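Local coordinates for protein proline dehydrogenase (Bradyrhizobium japonicum USDA 110, PDB 3HAZ) that probably oxidises proline to glutamate in two steps, as an FAD-dependent proline dehydrogenase joined to an NAD-dependent aldehyde dehydrogenase, at residues F96-L101 / A153-T158; V238-L243 / F277-E282; V365-A370 / A496-R501; P511-S516 / C618-A623. All coordinates share one frame; numbering follows the deposited sequence.

Interaction 1: F96-L101 / A153-T158; sequences FIEDKL and AVRTAT
Arg-155 carries most of the contact from the helical segment 153-158. Its CG stands anti to the carbonyl carbon, and the chain runs extended from CG to NE. This straight arm slides past Ile-97, whose CG2 lies 3.9 Å from Arg-155 CB. The guanidinium then meets backbone carbonyls near the C-terminal part of helix 90-100 and at Leu-101. Arg-155 NE is 2.9 Å from Ile-97 O, a weak and bent bond with 120° at the hydrogen. Arg-155 NE and NH2 both give weak bonds to Leu-101 O, each 3.1 Å long. These two carbonyl oxygens sit at the edge of the guanidinium, while Glu-98 O lies over one face. Arg-155 NH2 has a stronger partner in a salt bridge to Glu-103. Arg-155 NH1 donates to a water at 2.8 Å, and the same water donates to Glu-98 OE2. The Glu-98 carboxylate does not pair directly with Arg-155; its salt bridge is to Arg-159.

Thr-158 ends the contact. Its OG1, beside the backbone N, is fixed by a hydrogen bond to Val-154 O and meets Leu-101 CD2 tip to tip at 3.6 Å. Leu-80 and Leu-77 of helix 71-85 pack against Leu-101 and Thr-158 respectively.

An arginine lying among carbonyl groups at the end of a neighbouring helix, with weak bonds to them, over a leucine-lined interior, joins helices 90-100 and 151-168 in an all-helical bundle, in the part of the chain that belongs to the PutA DNA-binding domain family.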
# COMPACT_ATOMS: atom_id res chain seq x y z
N PHE A 96 44.07 37.44 14.15
CA PHE A 96 43.47 36.92 12.94
C PHE A 96 42.13 36.26 13.27
O PHE A 96 41.11 36.54 12.65
CB PHE A 96 44.39 35.90 12.27
CG PHE A 96 43.79 35.26 11.06
CD1 PHE A 96 43.88 35.87 9.82
CD2 PHE A 96 43.11 34.06 11.17
CE1 PHE A 96 43.32 35.28 8.70
CE2 PHE A 96 42.54 33.47 10.05
CZ PHE A 96 42.65 34.08 8.81
N ILE A 97 42.16 35.38 14.27
CA ILE A 97 40.98 34.63 14.68
C ILE A 97 39.80 35.53 15.05
O ILE A 97 38.68 35.30 14.60
CB ILE A 97 41.31 33.67 15.83
CG1 ILE A 97 42.22 32.55 15.31
CG2 ILE A 97 40.04 33.09 16.42
CD1 ILE A 97 42.78 31.65 16.41
N GLU A 98 40.05 36.56 15.85
CA GLU A 98 39.00 37.48 16.28
C GLU A 98 38.59 38.48 15.21
O GLU A 98 37.40 38.78 15.06
CB GLU A 98 39.42 38.24 17.55
CG GLU A 98 39.55 37.37 18.80
CD GLU A 98 38.32 36.50 19.04
OE1 GLU A 98 38.49 35.32 19.40
OE2 GLU A 98 37.19 37.00 18.84
N ASP A 99 39.56 39.01 14.47
CA ASP A 99 39.30 40.15 13.58
C ASP A 99 38.95 39.76 12.15
O ASP A 99 38.13 40.42 11.52
CB ASP A 99 40.49 41.11 13.57
CG ASP A 99 40.71 41.79 14.91
OD1 ASP A 99 39.81 41.72 15.78
OD2 ASP A 99 41.79 42.40 15.09
N LYS A 100 39.57 38.71 11.64
CA LYS A 100 39.47 38.37 10.22
C LYS A 100 38.64 37.12 9.95
O LYS A 100 37.73 37.13 9.12
CB LYS A 100 40.88 38.18 9.63
CG LYS A 100 41.79 39.39 9.75
CD LYS A 100 41.28 40.54 8.89
CE LYS A 100 42.17 41.77 9.01
NZ LYS A 100 41.63 42.93 8.24
N LEU A 101 38.99 36.05 10.65
CA LEU A 101 38.29 34.78 10.50
C LEU A 101 36.80 34.94 10.76
O LEU A 101 36.39 35.55 11.75
CB LEU A 101 38.88 33.73 11.45
CG LEU A 101 38.23 32.35 11.39
CD1 LEU A 101 38.27 31.80 9.97
CD2 LEU A 101 38.90 31.39 12.36
N ALA A 153 31.08 30.86 16.92
CA ALA A 153 31.22 29.42 17.13
C ALA A 153 32.33 28.84 16.26
O ALA A 153 33.03 27.91 16.66
CB ALA A 153 29.89 28.70 16.89
N VAL A 154 32.50 29.39 15.05
CA VAL A 154 33.56 28.92 14.16
C VAL A 154 34.93 29.23 14.76
O VAL A 154 35.85 28.41 14.68
CB VAL A 154 33.42 29.51 12.74
CG1 VAL A 154 34.65 29.14 11.87
CG2 VAL A 154 32.12 29.03 12.10
N ARG A 155 35.07 30.41 15.36
CA ARG A 155 36.31 30.77 16.05
C ARG A 155 36.57 29.80 17.19
O ARG A 155 37.68 29.28 17.34
CB ARG A 155 36.26 32.22 16.56
CG ARG A 155 36.09 33.24 15.44
CD ARG A 155 36.05 34.68 15.95
NE ARG A 155 35.78 35.59 14.84
CZ ARG A 155 34.68 36.32 14.72
NH1 ARG A 155 33.74 36.28 15.66
NH2 ARG A 155 34.52 37.10 13.66
N THR A 156 35.54 29.53 17.98
CA THR A 156 35.65 28.58 19.08
C THR A 156 36.02 27.18 18.57
O THR A 156 36.90 26.53 19.13
CB THR A 156 34.34 28.51 19.87
OG1 THR A 156 34.04 29.81 20.39
CG2 THR A 156 34.47 27.53 21.03
N ALA A 157 35.36 26.73 17.51
CA ALA A 157 35.69 25.44 16.91
C ALA A 157 37.13 25.41 16.38
O ALA A 157 37.83 24.40 16.49
CB ALA A 157 34.70 25.10 15.80
N THR A 158 37.58 26.52 15.79
CA THR A 158 38.94 26.62 15.27
C THR A 158 39.98 26.55 16.39
O THR A 158 41.02 25.91 16.24
CB THR A 158 39.16 27.91 14.46
OG1 THR A 158 38.28 27.93 13.32
CG2 THR A 158 40.60 28.00 13.99
O HOH W 1 34.16 35.82 18.43

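Interaction 2: V238-L243 / F277-E282; sequences VKLSAL and FTVDAE. With FAD (flavin-adenine dinucleotide), chain C; SO4 (sulfate ion), chain K.
The Phe-277 ring meets Val-238 CG2 obliquely, with CE1 4.0 Å away. Phe-309 and Trp-306 also pack on the Phe-277 side chain. Both oxygens of the Glu-282 carboxylate accept bonds from Ser-241. OE1 accepts from Ser-241 OG at 2.7 Å and OE2 from Ser-241 N at 3.2 Å, each through its syn lone pair. A water bound to Leu-240 N and Asp-280 O also donates to OE2. The Asp-280 carboxylate works differently. Its OD2 offers the anti lone pair to Lys-239 NZ in a 2.7 Å salt bridge, and its OD1 pairs with Arg-341. Two cations beside this buried acid would probably keep it ionised.

The backbones pair as parallel strands. Val-238 N binds Thr-278 O, and Asp-280 N binds Val-238 O at 2.7 Å. Strands 235-238 and 276-279 are neighbours in the parallel beta/alpha barrel of the proline dehydrogenase domain, and the contact lies where the chain leaves their C-terminal ends. Replacing Glu-282 by an alanine here would remove both acceptors of Ser-241 and would probably loosen the short, weakly bonded helix 240-243 from this end of the barrel.

The Leu-240 and Val-279 side chains cross at about a right angle, with CG of Leu-240 3.7 Å from CG1 of Val-279. Beyond Asp-280, Ala-281 meets the flavin with its backbone. Its N donates to FAD O4, and its O accepts from FAD N3 at 2.6 Å.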
# COMPACT_ATOMS: atom_id res chain seq x y z
N VAL A 238 55.88 2.02 9.27
CA VAL A 238 56.35 2.29 7.92
C VAL A 238 55.35 1.77 6.89
O VAL A 238 54.73 0.73 7.11
CB VAL A 238 57.72 1.63 7.70
CG1 VAL A 238 57.99 1.37 6.24
CG2 VAL A 238 58.82 2.48 8.34
N LYS A 239 55.19 2.50 5.79
CA LYS A 239 54.30 2.09 4.70
C LYS A 239 55.06 1.79 3.41
O LYS A 239 55.79 2.64 2.90
CB LYS A 239 53.25 3.16 4.42
CG LYS A 239 52.05 3.13 5.35
CD LYS A 239 51.06 4.23 4.99
CE LYS A 239 49.81 4.17 5.86
NZ LYS A 239 50.16 4.23 7.31
N LEU A 240 54.88 0.58 2.88
CA LEU A 240 55.56 0.21 1.64
C LEU A 240 55.25 1.18 0.50
O LEU A 240 56.12 1.46 -0.31
CB LEU A 240 55.22 -1.22 1.23
CG LEU A 240 55.56 -2.25 2.30
CD1 LEU A 240 55.18 -3.66 1.88
CD2 LEU A 240 57.04 -2.17 2.64
N SER A 241 54.02 1.70 0.44
CA SER A 241 53.67 2.59 -0.67
C SER A 241 54.45 3.91 -0.60
O SER A 241 54.60 4.60 -1.61
CB SER A 241 52.15 2.86 -0.73
OG SER A 241 51.73 3.73 0.32
N ALA A 242 54.94 4.25 0.58
CA ALA A 242 55.75 5.46 0.74
C ALA A 242 57.16 5.26 0.17
O ALA A 242 57.82 6.22 -0.21
CB ALA A 242 55.82 5.86 2.21
N LEU A 243 57.59 4.00 0.10
CA LEU A 243 58.97 3.67 -0.27
C LEU A 243 59.16 3.29 -1.74
O LEU A 243 60.29 3.05 -2.18
CB LEU A 243 59.49 2.55 0.62
CG LEU A 243 59.65 2.95 2.08
CD1 LEU A 243 59.78 1.72 2.95
CD2 LEU A 243 60.85 3.88 2.24
N PHE A 277 59.82 -2.45 14.74
CA PHE A 277 59.74 -1.94 13.38
C PHE A 277 58.53 -2.59 12.68
O PHE A 277 58.55 -3.78 12.38
CB PHE A 277 61.04 -2.27 12.64
CG PHE A 277 61.13 -1.70 11.25
CD1 PHE A 277 61.59 -0.40 11.04
CD2 PHE A 277 60.77 -2.47 10.16
CE1 PHE A 277 61.68 0.12 9.77
CE2 PHE A 277 60.86 -1.95 8.87
CZ PHE A 277 61.31 -0.65 8.67
N THR A 278 57.49 -1.81 12.42
CA THR A 278 56.23 -2.36 11.92
C THR A 278 55.88 -1.88 10.52
O THR A 278 55.80 -0.67 10.28
CB THR A 278 55.04 -2.03 12.87
OG1 THR A 278 55.41 -2.29 14.23
CG2 THR A 278 53.81 -2.87 12.52
N VAL A 279 55.68 -2.82 9.60
CA VAL A 279 55.17 -2.51 8.27
C VAL A 279 53.64 -2.45 8.28
O VAL A 279 52.96 -3.45 8.52
CB VAL A 279 55.64 -3.55 7.22
CG1 VAL A 279 55.16 -3.17 5.81
CG2 VAL A 279 57.17 -3.69 7.25
N ASP A 280 53.10 -1.26 8.03
CA ASP A 280 51.65 -1.07 8.06
C ASP A 280 50.97 -1.90 6.97
O ASP A 280 51.60 -2.28 5.98
CB ASP A 280 51.30 0.41 7.85
CG ASP A 280 51.60 1.27 9.07
OD1 ASP A 280 51.85 0.72 10.17
OD2 ASP A 280 51.57 2.52 8.93
N ALA A 281 49.69 -2.18 7.18
CA ALA A 281 48.89 -2.87 6.17
C ALA A 281 48.05 -1.84 5.44
O ALA A 281 47.46 -0.95 6.06
CB ALA A 281 48.02 -3.92 6.82
N GLU A 282 48.00 -1.94 4.11
CA GLU A 282 47.29 -0.96 3.30
C GLU A 282 46.12 -1.62 2.55
O GLU A 282 45.43 -2.47 3.10
CB GLU A 282 48.28 -0.24 2.37
CG GLU A 282 49.43 0.39 3.18
CD GLU A 282 50.41 1.21 2.35
OE1 GLU A 282 50.06 2.34 1.94
OE2 GLU A 282 51.54 0.73 2.13
PA FAD C . 35.70 0.02 16.15
O1A FAD C . 34.63 1.25 16.24
O2A FAD C . 35.39 -1.07 17.07
O5B FAD C . 35.69 -0.57 14.64
C5B FAD C . 35.86 0.33 13.58
C4B FAD C . 36.12 -0.44 12.28
O4B FAD C . 35.34 -1.72 11.99
C3B FAD C . 36.69 0.06 11.09
O3B FAD C . 37.85 0.87 11.18
C2B FAD C . 36.63 -1.11 10.14
O2B FAD C . 37.83 -1.83 9.93
C1B FAD C . 35.47 -1.92 10.59
N9A FAD C . 34.17 -1.65 10.00
C8A FAD C . 33.41 -0.49 10.08
N7A FAD C . 32.24 -0.71 9.41
C5A FAD C . 32.28 -2.03 8.90
C6A FAD C . 31.31 -2.84 8.09
N6A FAD C . 30.04 -2.26 7.67
N1A FAD C . 31.59 -4.08 7.75
C2A FAD C . 32.81 -4.66 8.15
N3A FAD C . 33.75 -3.89 8.93
C4A FAD C . 33.45 -2.60 9.28
N1 FAD C . 44.48 -0.20 9.84
C2 FAD C . 44.99 -0.64 8.65
O2 FAD C . 44.14 -0.96 7.62
N3 FAD C . 46.42 -0.73 8.47
C4 FAD C . 47.26 -0.37 9.48
O4 FAD C . 48.65 -0.52 9.33
C4X FAD C . 46.73 0.09 10.74
N5 FAD C . 47.64 0.47 11.86
C5X FAD C . 47.09 0.93 13.08
C6 FAD C . 47.99 1.32 14.18
C7 FAD C . 47.44 1.77 15.41
C7M FAD C . 48.38 2.18 16.53
C8 FAD C . 45.97 1.85 15.58
C8M FAD C . 45.35 2.34 16.90
C9 FAD C . 45.12 1.48 14.53
C9A FAD C . 45.68 1.01 13.25
N10 FAD C . 44.80 0.63 12.15
C10 FAD C . 45.36 0.17 10.90
C1' FAD C . 43.31 0.53 12.32
C2' FAD C . 42.49 1.79 11.94
O2' FAD C . 43.35 2.92 11.85
C3' FAD C . 41.36 1.97 12.97
O3' FAD C . 41.88 2.53 14.17
C4' FAD C . 40.62 0.63 13.31
O4' FAD C . 40.24 -0.17 12.25
C5' FAD C . 39.46 0.85 14.32
O5' FAD C . 39.14 -0.33 15.05
P FAD C . 38.55 -0.13 16.59
O1P FAD C . 38.37 -1.62 17.31
O2P FAD C . 39.44 0.75 17.35
O3P FAD C . 37.15 0.70 16.44
S SO4 K . 46.64 3.87 9.68
O1 SO4 K . 46.50 3.40 11.06
O2 SO4 K . 45.31 4.02 9.11
O3 SO4 K . 47.32 5.17 9.68
O4 SO4 K . 47.43 2.91 8.91
O HOH W 2 52.43 -1.21 3.46

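Interaction 3: V365-A370 / A496-R501; sequences VFTRKA and AAAHPR. With FAD (flavin-adenine dinucleotide), chain C; SO4 (sulfate ion), chain F.
Thr-367 holds OG1 in the crowded position between its backbone N and carbonyl carbon, chi1 46°. This turns the hydroxyl oxygen to the backbone of His-499, whose N donates to it at 3.0 Å in an almost straight bond. His-499 has CG anti to its backbone N, chi1 -164°. The ring edge and CB thereby lie beside Thr-367 O, with CB at 3.3 Å. Arg-368 has CG anti to the carbonyl carbon and bends at chi3, 64°. Its CG and CD lie against Ala-497 O, and NH1 reaches Ala-496 O at 2.9 Å. That oxygen lies near the guanidinium plane, although the donor stands above the carbonyl plane.

NE and NH2 of Arg-368 bond two oxygens of a sulfate, probably from the crystallisation liquor, and NH2 also bonds Ala-490 O. An alanine in place of Arg-368 would remove the bond to Ala-496 O and would probably loosen the loop 496-501 against this end of helix 369-384. One water joins Thr-367 N to Ala-497 O.

On its other side the segment 365-370 serves FAD. Thr-367 O accepts from adenine N6A, and Lys-369 NZ binds phosphate oxygen O2A at 2.9 Å. The protein contact is thus mainly polar, made by backbone groups, the Thr-367 hydroxyl and one arginine, and it ties the loop that follows helix 487-491 to the residues that bind the FAD adenine and pyrophosphate.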
# COMPACT_ATOMS: atom_id res chain seq x y z
N VAL A 365 36.70 -7.72 2.16
CA VAL A 365 36.43 -7.37 3.55
C VAL A 365 35.02 -7.81 3.91
O VAL A 365 34.17 -7.96 3.03
CB VAL A 365 36.51 -5.85 3.78
CG1 VAL A 365 37.96 -5.37 3.75
CG2 VAL A 365 35.66 -5.10 2.75
N PHE A 366 34.77 -8.01 5.20
CA PHE A 366 33.41 -8.24 5.66
C PHE A 366 32.60 -6.96 5.43
O PHE A 366 33.17 -5.87 5.32
CB PHE A 366 33.40 -8.64 7.14
CG PHE A 366 34.21 -9.89 7.43
CD1 PHE A 366 33.75 -11.14 7.02
CD2 PHE A 366 35.42 -9.82 8.09
CE1 PHE A 366 34.49 -12.29 7.27
CE2 PHE A 366 36.17 -10.95 8.34
CZ PHE A 366 35.70 -12.19 7.93
N THR A 367 31.28 -7.10 5.32
CA THR A 367 30.43 -5.94 5.08
C THR A 367 29.52 -5.62 6.25
O THR A 367 28.81 -4.61 6.23
CB THR A 367 29.60 -6.09 3.79
OG1 THR A 367 29.01 -7.39 3.74
CG2 THR A 367 30.48 -5.89 2.56
N ARG A 368 29.51 -6.48 7.26
CA ARG A 368 28.86 -6.14 8.52
C ARG A 368 29.91 -5.93 9.60
O ARG A 368 30.82 -6.74 9.76
CB ARG A 368 27.85 -7.20 8.95
CG ARG A 368 26.55 -7.15 8.15
CD ARG A 368 25.48 -8.05 8.76
NE ARG A 368 25.09 -7.61 10.10
CZ ARG A 368 24.14 -8.20 10.83
NH1 ARG A 368 23.49 -9.25 10.35
NH2 ARG A 368 23.85 -7.74 12.04
N LYS A 369 29.78 -4.84 10.35
CA LYS A 369 30.76 -4.45 11.34
C LYS A 369 30.97 -5.55 12.39
O LYS A 369 32.10 -5.81 12.83
CB LYS A 369 30.34 -3.13 12.00
CG LYS A 369 31.48 -2.32 12.64
CD LYS A 369 31.75 -2.78 14.06
CE LYS A 369 32.70 -1.83 14.78
NZ LYS A 369 32.83 -2.17 16.22
N ALA A 370 29.87 -6.20 12.78
CA ALA A 370 29.92 -7.27 13.77
C ALA A 370 30.77 -8.45 13.29
O ALA A 370 31.35 -9.17 14.11
CB ALA A 370 28.52 -7.75 14.13
N ALA A 496 23.15 -14.44 7.67
CA ALA A 496 22.99 -13.00 7.90
C ALA A 496 24.35 -12.29 7.95
O ALA A 496 24.43 -11.11 8.31
CB ALA A 496 22.21 -12.75 9.18
N ALA A 497 25.41 -12.99 7.59
CA ALA A 497 26.76 -12.45 7.73
C ALA A 497 26.98 -11.20 6.87
O ALA A 497 27.41 -10.16 7.37
CB ALA A 497 27.80 -13.53 7.40
N ALA A 498 26.67 -11.31 5.58
CA ALA A 498 26.82 -10.19 4.65
C ALA A 498 25.81 -9.08 4.94
O ALA A 498 24.72 -9.34 5.43
CB ALA A 498 26.66 -10.68 3.22
N HIS A 499 26.18 -7.84 4.64
CA HIS A 499 25.26 -6.73 4.82
C HIS A 499 24.16 -6.79 3.76
O HIS A 499 24.46 -6.88 2.57
CB HIS A 499 25.97 -5.38 4.73
CG HIS A 499 25.17 -4.24 5.27
ND1 HIS A 499 24.02 -3.78 4.65
CD2 HIS A 499 25.34 -3.48 6.37
CE1 HIS A 499 23.53 -2.78 5.35
NE2 HIS A 499 24.31 -2.57 6.40
N PRO A 500 22.89 -6.74 4.21
CA PRO A 500 21.70 -6.94 3.38
C PRO A 500 21.48 -5.80 2.40
O PRO A 500 20.74 -5.98 1.43
CB PRO A 500 20.57 -6.95 4.42
CG PRO A 500 21.11 -6.10 5.53
CD PRO A 500 22.53 -6.54 5.62
N ARG A 501 22.10 -4.66 2.63
CA ARG A 501 21.90 -3.51 1.76
C ARG A 501 23.14 -3.12 0.94
O ARG A 501 23.22 -2.02 0.41
CB ARG A 501 21.37 -2.31 2.55
CG ARG A 501 19.95 -2.53 3.07
CD ARG A 501 19.43 -1.33 3.85
NE ARG A 501 20.01 -1.24 5.19
CZ ARG A 501 20.87 -0.30 5.58
NH1 ARG A 501 21.35 -0.31 6.82
NH2 ARG A 501 21.25 0.64 4.73
PA FAD C . 35.70 0.02 16.15
O1A FAD C . 34.63 1.25 16.24
O2A FAD C . 35.39 -1.07 17.07
O5B FAD C . 35.69 -0.57 14.64
C5B FAD C . 35.86 0.33 13.58
C4B FAD C . 36.12 -0.44 12.28
O4B FAD C . 35.34 -1.72 11.99
C3B FAD C . 36.69 0.06 11.09
O3B FAD C . 37.85 0.87 11.18
C2B FAD C . 36.63 -1.11 10.14
O2B FAD C . 37.83 -1.83 9.93
C1B FAD C . 35.47 -1.92 10.59
N9A FAD C . 34.17 -1.65 10.00
C8A FAD C . 33.41 -0.49 10.08
N7A FAD C . 32.24 -0.71 9.41
C5A FAD C . 32.28 -2.03 8.90
C6A FAD C . 31.31 -2.84 8.09
N6A FAD C . 30.04 -2.26 7.67
N1A FAD C . 31.59 -4.08 7.75
C2A FAD C . 32.81 -4.66 8.15
N3A FAD C . 33.75 -3.89 8.93
C4A FAD C . 33.45 -2.60 9.28
N1 FAD C . 44.48 -0.20 9.84
C2 FAD C . 44.99 -0.64 8.65
O2 FAD C . 44.14 -0.96 7.62
N3 FAD C . 46.42 -0.73 8.47
C4 FAD C . 47.26 -0.37 9.48
O4 FAD C . 48.65 -0.52 9.33
C4X FAD C . 46.73 0.09 10.74
N5 FAD C . 47.64 0.47 11.86
C5X FAD C . 47.09 0.93 13.08
C6 FAD C . 47.99 1.32 14.18
C7 FAD C . 47.44 1.77 15.41
C7M FAD C . 48.38 2.18 16.53
C8 FAD C . 45.97 1.85 15.58
C8M FAD C . 45.35 2.34 16.90
C9 FAD C . 45.12 1.48 14.53
C9A FAD C . 45.68 1.01 13.25
N10 FAD C . 44.80 0.63 12.15
C10 FAD C . 45.36 0.17 10.90
C1' FAD C . 43.31 0.53 12.32
C2' FAD C . 42.49 1.79 11.94
O2' FAD C . 43.35 2.92 11.85
C3' FAD C . 41.36 1.97 12.97
O3' FAD C . 41.88 2.53 14.17
C4' FAD C . 40.62 0.63 13.31
O4' FAD C . 40.24 -0.17 12.25
C5' FAD C . 39.46 0.85 14.32
O5' FAD C . 39.14 -0.33 15.05
P FAD C . 38.55 -0.13 16.59
O1P FAD C . 38.37 -1.62 17.31
O2P FAD C . 39.44 0.75 17.35
O3P FAD C . 37.15 0.70 16.44
S SO4 F . 26.01 -4.64 12.38
O1 SO4 F . 25.05 -5.38 13.20
O2 SO4 F . 25.62 -4.68 10.97
O3 SO4 F . 26.02 -3.25 12.83
O4 SO4 F . 27.32 -5.24 12.54
O HOH W 3 30.16 -9.69 6.37
O HOH W 4 27.03 -7.86 0.99

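Interaction 4: P511-S516 / C618-A623; sequences PERRNS and CRYYAA
No direct hydrogen bond crosses between 511-516 and 618-623. Contacts of aliphatic arms come first. Arg-513 has CG in the crowded position between its backbone N and carbonyl carbon, and from there its chain runs extended across the helix. Its CD lies 3.8 Å from Tyr-620 CA. Arg-514 CG meets Arg-619 CD at 3.5 Å, and these two side chains cross at about a right angle.

Flat groups make the second kind. Arg-513 NE lies at the edge of the Tyr-620 ring, 3.8 Å from CD1, while the ring edge sits over one face of the guanidinium. The two planes are 78° apart, so this is an edge approach and not a stack. Arg-513 has its cation-pi partner in Phe-509.

Charge and water make the third. The like charges of Arg-514 and Arg-619 come near each other, with NE to NE 4.8 Å. Arg-619 NH1 forms a salt bridge to Glu-586, which probably offsets the repulsion. The same NH1 donates at 3.0 Å to a water lying at the guanidinium edge, and that water donates to Arg-514 O.

Asn-515 and Ser-516 are held from outside the pair, by Pro-505 O and by Asp-616 respectively. The loop lies along helix 604-629, with helix 571-587 beside Arg-619 and Ser-516, and helix 664-675 packed on Cys-618 and Tyr-621.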
# COMPACT_ATOMS: atom_id res chain seq x y z
N PRO A 511 17.56 -4.50 -10.31
CA PRO A 511 17.16 -5.59 -11.21
C PRO A 511 17.18 -5.17 -12.67
O PRO A 511 16.73 -5.95 -13.51
CB PRO A 511 15.73 -5.85 -10.77
CG PRO A 511 15.21 -4.45 -10.51
CD PRO A 511 16.41 -3.64 -9.98
N GLU A 512 17.68 -3.97 -12.97
CA GLU A 512 17.73 -3.48 -14.35
C GLU A 512 18.49 -4.44 -15.26
O GLU A 512 17.93 -5.00 -16.20
CB GLU A 512 18.37 -2.09 -14.42
CG GLU A 512 17.98 -1.16 -13.29
CD GLU A 512 16.48 -1.09 -13.08
OE1 GLU A 512 16.05 -0.89 -11.92
OE2 GLU A 512 15.73 -1.23 -14.07
N ARG A 513 19.78 -4.63 -14.99
CA ARG A 513 20.60 -5.52 -15.81
C ARG A 513 21.73 -6.11 -14.98
O ARG A 513 22.00 -5.66 -13.88
CB ARG A 513 21.19 -4.74 -16.98
CG ARG A 513 22.21 -3.71 -16.55
CD ARG A 513 22.33 -2.58 -17.55
NE ARG A 513 22.70 -1.35 -16.86
CZ ARG A 513 23.95 -0.93 -16.71
NH1 ARG A 513 24.95 -1.63 -17.22
NH2 ARG A 513 24.20 0.20 -16.06
N ARG A 514 22.40 -7.13 -15.52
CA ARG A 514 23.61 -7.65 -14.90
C ARG A 514 24.80 -6.75 -15.21
O ARG A 514 24.81 -6.00 -16.19
CB ARG A 514 23.90 -9.09 -15.33
CG ARG A 514 23.20 -9.52 -16.60
CD ARG A 514 22.12 -10.55 -16.32
NE ARG A 514 22.62 -11.91 -16.52
CZ ARG A 514 21.94 -13.01 -16.22
NH1 ARG A 514 22.47 -14.21 -16.44
NH2 ARG A 514 20.72 -12.92 -15.70
N ASN A 515 25.81 -6.82 -14.35
CA ASN A 515 27.03 -6.05 -14.51
C ASN A 515 28.07 -6.96 -15.15
O ASN A 515 28.06 -8.17 -14.92
CB ASN A 515 27.52 -5.56 -13.15
CG ASN A 515 28.58 -4.48 -13.25
OD1 ASN A 515 28.93 -4.03 -14.35
ND2 ASN A 515 29.09 -4.06 -12.11
N SER A 516 28.96 -6.40 -15.96
CA SER A 516 30.03 -7.21 -16.54
C SER A 516 31.04 -7.58 -15.45
O SER A 516 31.12 -6.91 -14.42
CB SER A 516 30.72 -6.46 -17.68
OG SER A 516 31.01 -5.12 -17.31
N CYS A 618 25.61 -3.67 -24.63
CA CYS A 618 24.60 -4.63 -25.07
C CYS A 618 23.47 -4.78 -24.06
O CYS A 618 22.29 -4.75 -24.42
CB CYS A 618 25.24 -6.00 -25.36
SG CYS A 618 26.41 -6.02 -26.74
N ARG A 619 23.83 -4.96 -22.79
CA ARG A 619 22.82 -5.19 -21.76
C ARG A 619 22.01 -3.93 -21.47
O ARG A 619 20.81 -4.00 -21.27
CB ARG A 619 23.47 -5.73 -20.48
CG ARG A 619 24.18 -7.06 -20.67
CD ARG A 619 24.38 -7.80 -19.35
NE ARG A 619 25.06 -9.08 -19.57
CZ ARG A 619 26.37 -9.25 -19.46
NH1 ARG A 619 27.15 -8.24 -19.11
NH2 ARG A 619 26.90 -10.45 -19.69
N TYR A 620 22.68 -2.79 -21.48
CA TYR A 620 22.01 -1.52 -21.21
C TYR A 620 21.05 -1.12 -22.34
O TYR A 620 19.91 -0.75 -22.09
CB TYR A 620 23.03 -0.41 -20.96
CG TYR A 620 22.38 0.93 -20.72
CD1 TYR A 620 21.72 1.21 -19.53
CD2 TYR A 620 22.39 1.91 -21.71
CE1 TYR A 620 21.11 2.45 -19.32
CE2 TYR A 620 21.78 3.14 -21.50
CZ TYR A 620 21.15 3.40 -20.31
OH TYR A 620 20.54 4.62 -20.13
N TYR A 621 21.52 -1.20 -23.58
CA TYR A 621 20.62 -0.92 -24.70
C TYR A 621 19.49 -1.95 -24.78
O TYR A 621 18.36 -1.63 -25.16
CB TYR A 621 21.38 -0.81 -26.03
CG TYR A 621 22.30 0.40 -26.08
CD1 TYR A 621 21.98 1.56 -25.39
CD2 TYR A 621 23.48 0.37 -26.82
CE1 TYR A 621 22.81 2.67 -25.42
CE2 TYR A 621 24.32 1.47 -26.86
CZ TYR A 621 23.98 2.62 -26.16
OH TYR A 621 24.81 3.71 -26.19
N ALA A 622 19.78 -3.19 -24.40
CA ALA A 622 18.72 -4.19 -24.38
C ALA A 622 17.66 -3.77 -23.37
O ALA A 622 16.46 -3.84 -23.65
CB ALA A 622 19.27 -5.57 -24.05
N ALA A 623 18.11 -3.31 -22.20
CA ALA A 623 17.20 -2.94 -21.12
C ALA A 623 16.39 -1.68 -21.46
O ALA A 623 15.19 -1.64 -21.23
CB ALA A 623 17.97 -2.75 -19.81
O HOH W 5 26.49 -5.42 -18.42

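Overall arrangement
Interaction 2 is the most deeply buried, a strand pair of the barrel with internal salt bridging. Interaction 1 is also buried, but joins two helices of a separate region, its centre about 38 Å from that of interaction 2. Interactions 3 and 4 are partly buried and loop-based. Their segments 496-501 and 511-516 belong to the same long loop between helices 487-491 and 524-536. That loop meets FAD-binding residues in interaction 3 and a helix of the aldehyde dehydrogenase region in interaction 4. Interactions 2 and 3 both touch FAD, at its flavin and adenine ends. Arginine carries interactions 1, 3 and 4; in interaction 4 it makes no direct hydrogen bond across.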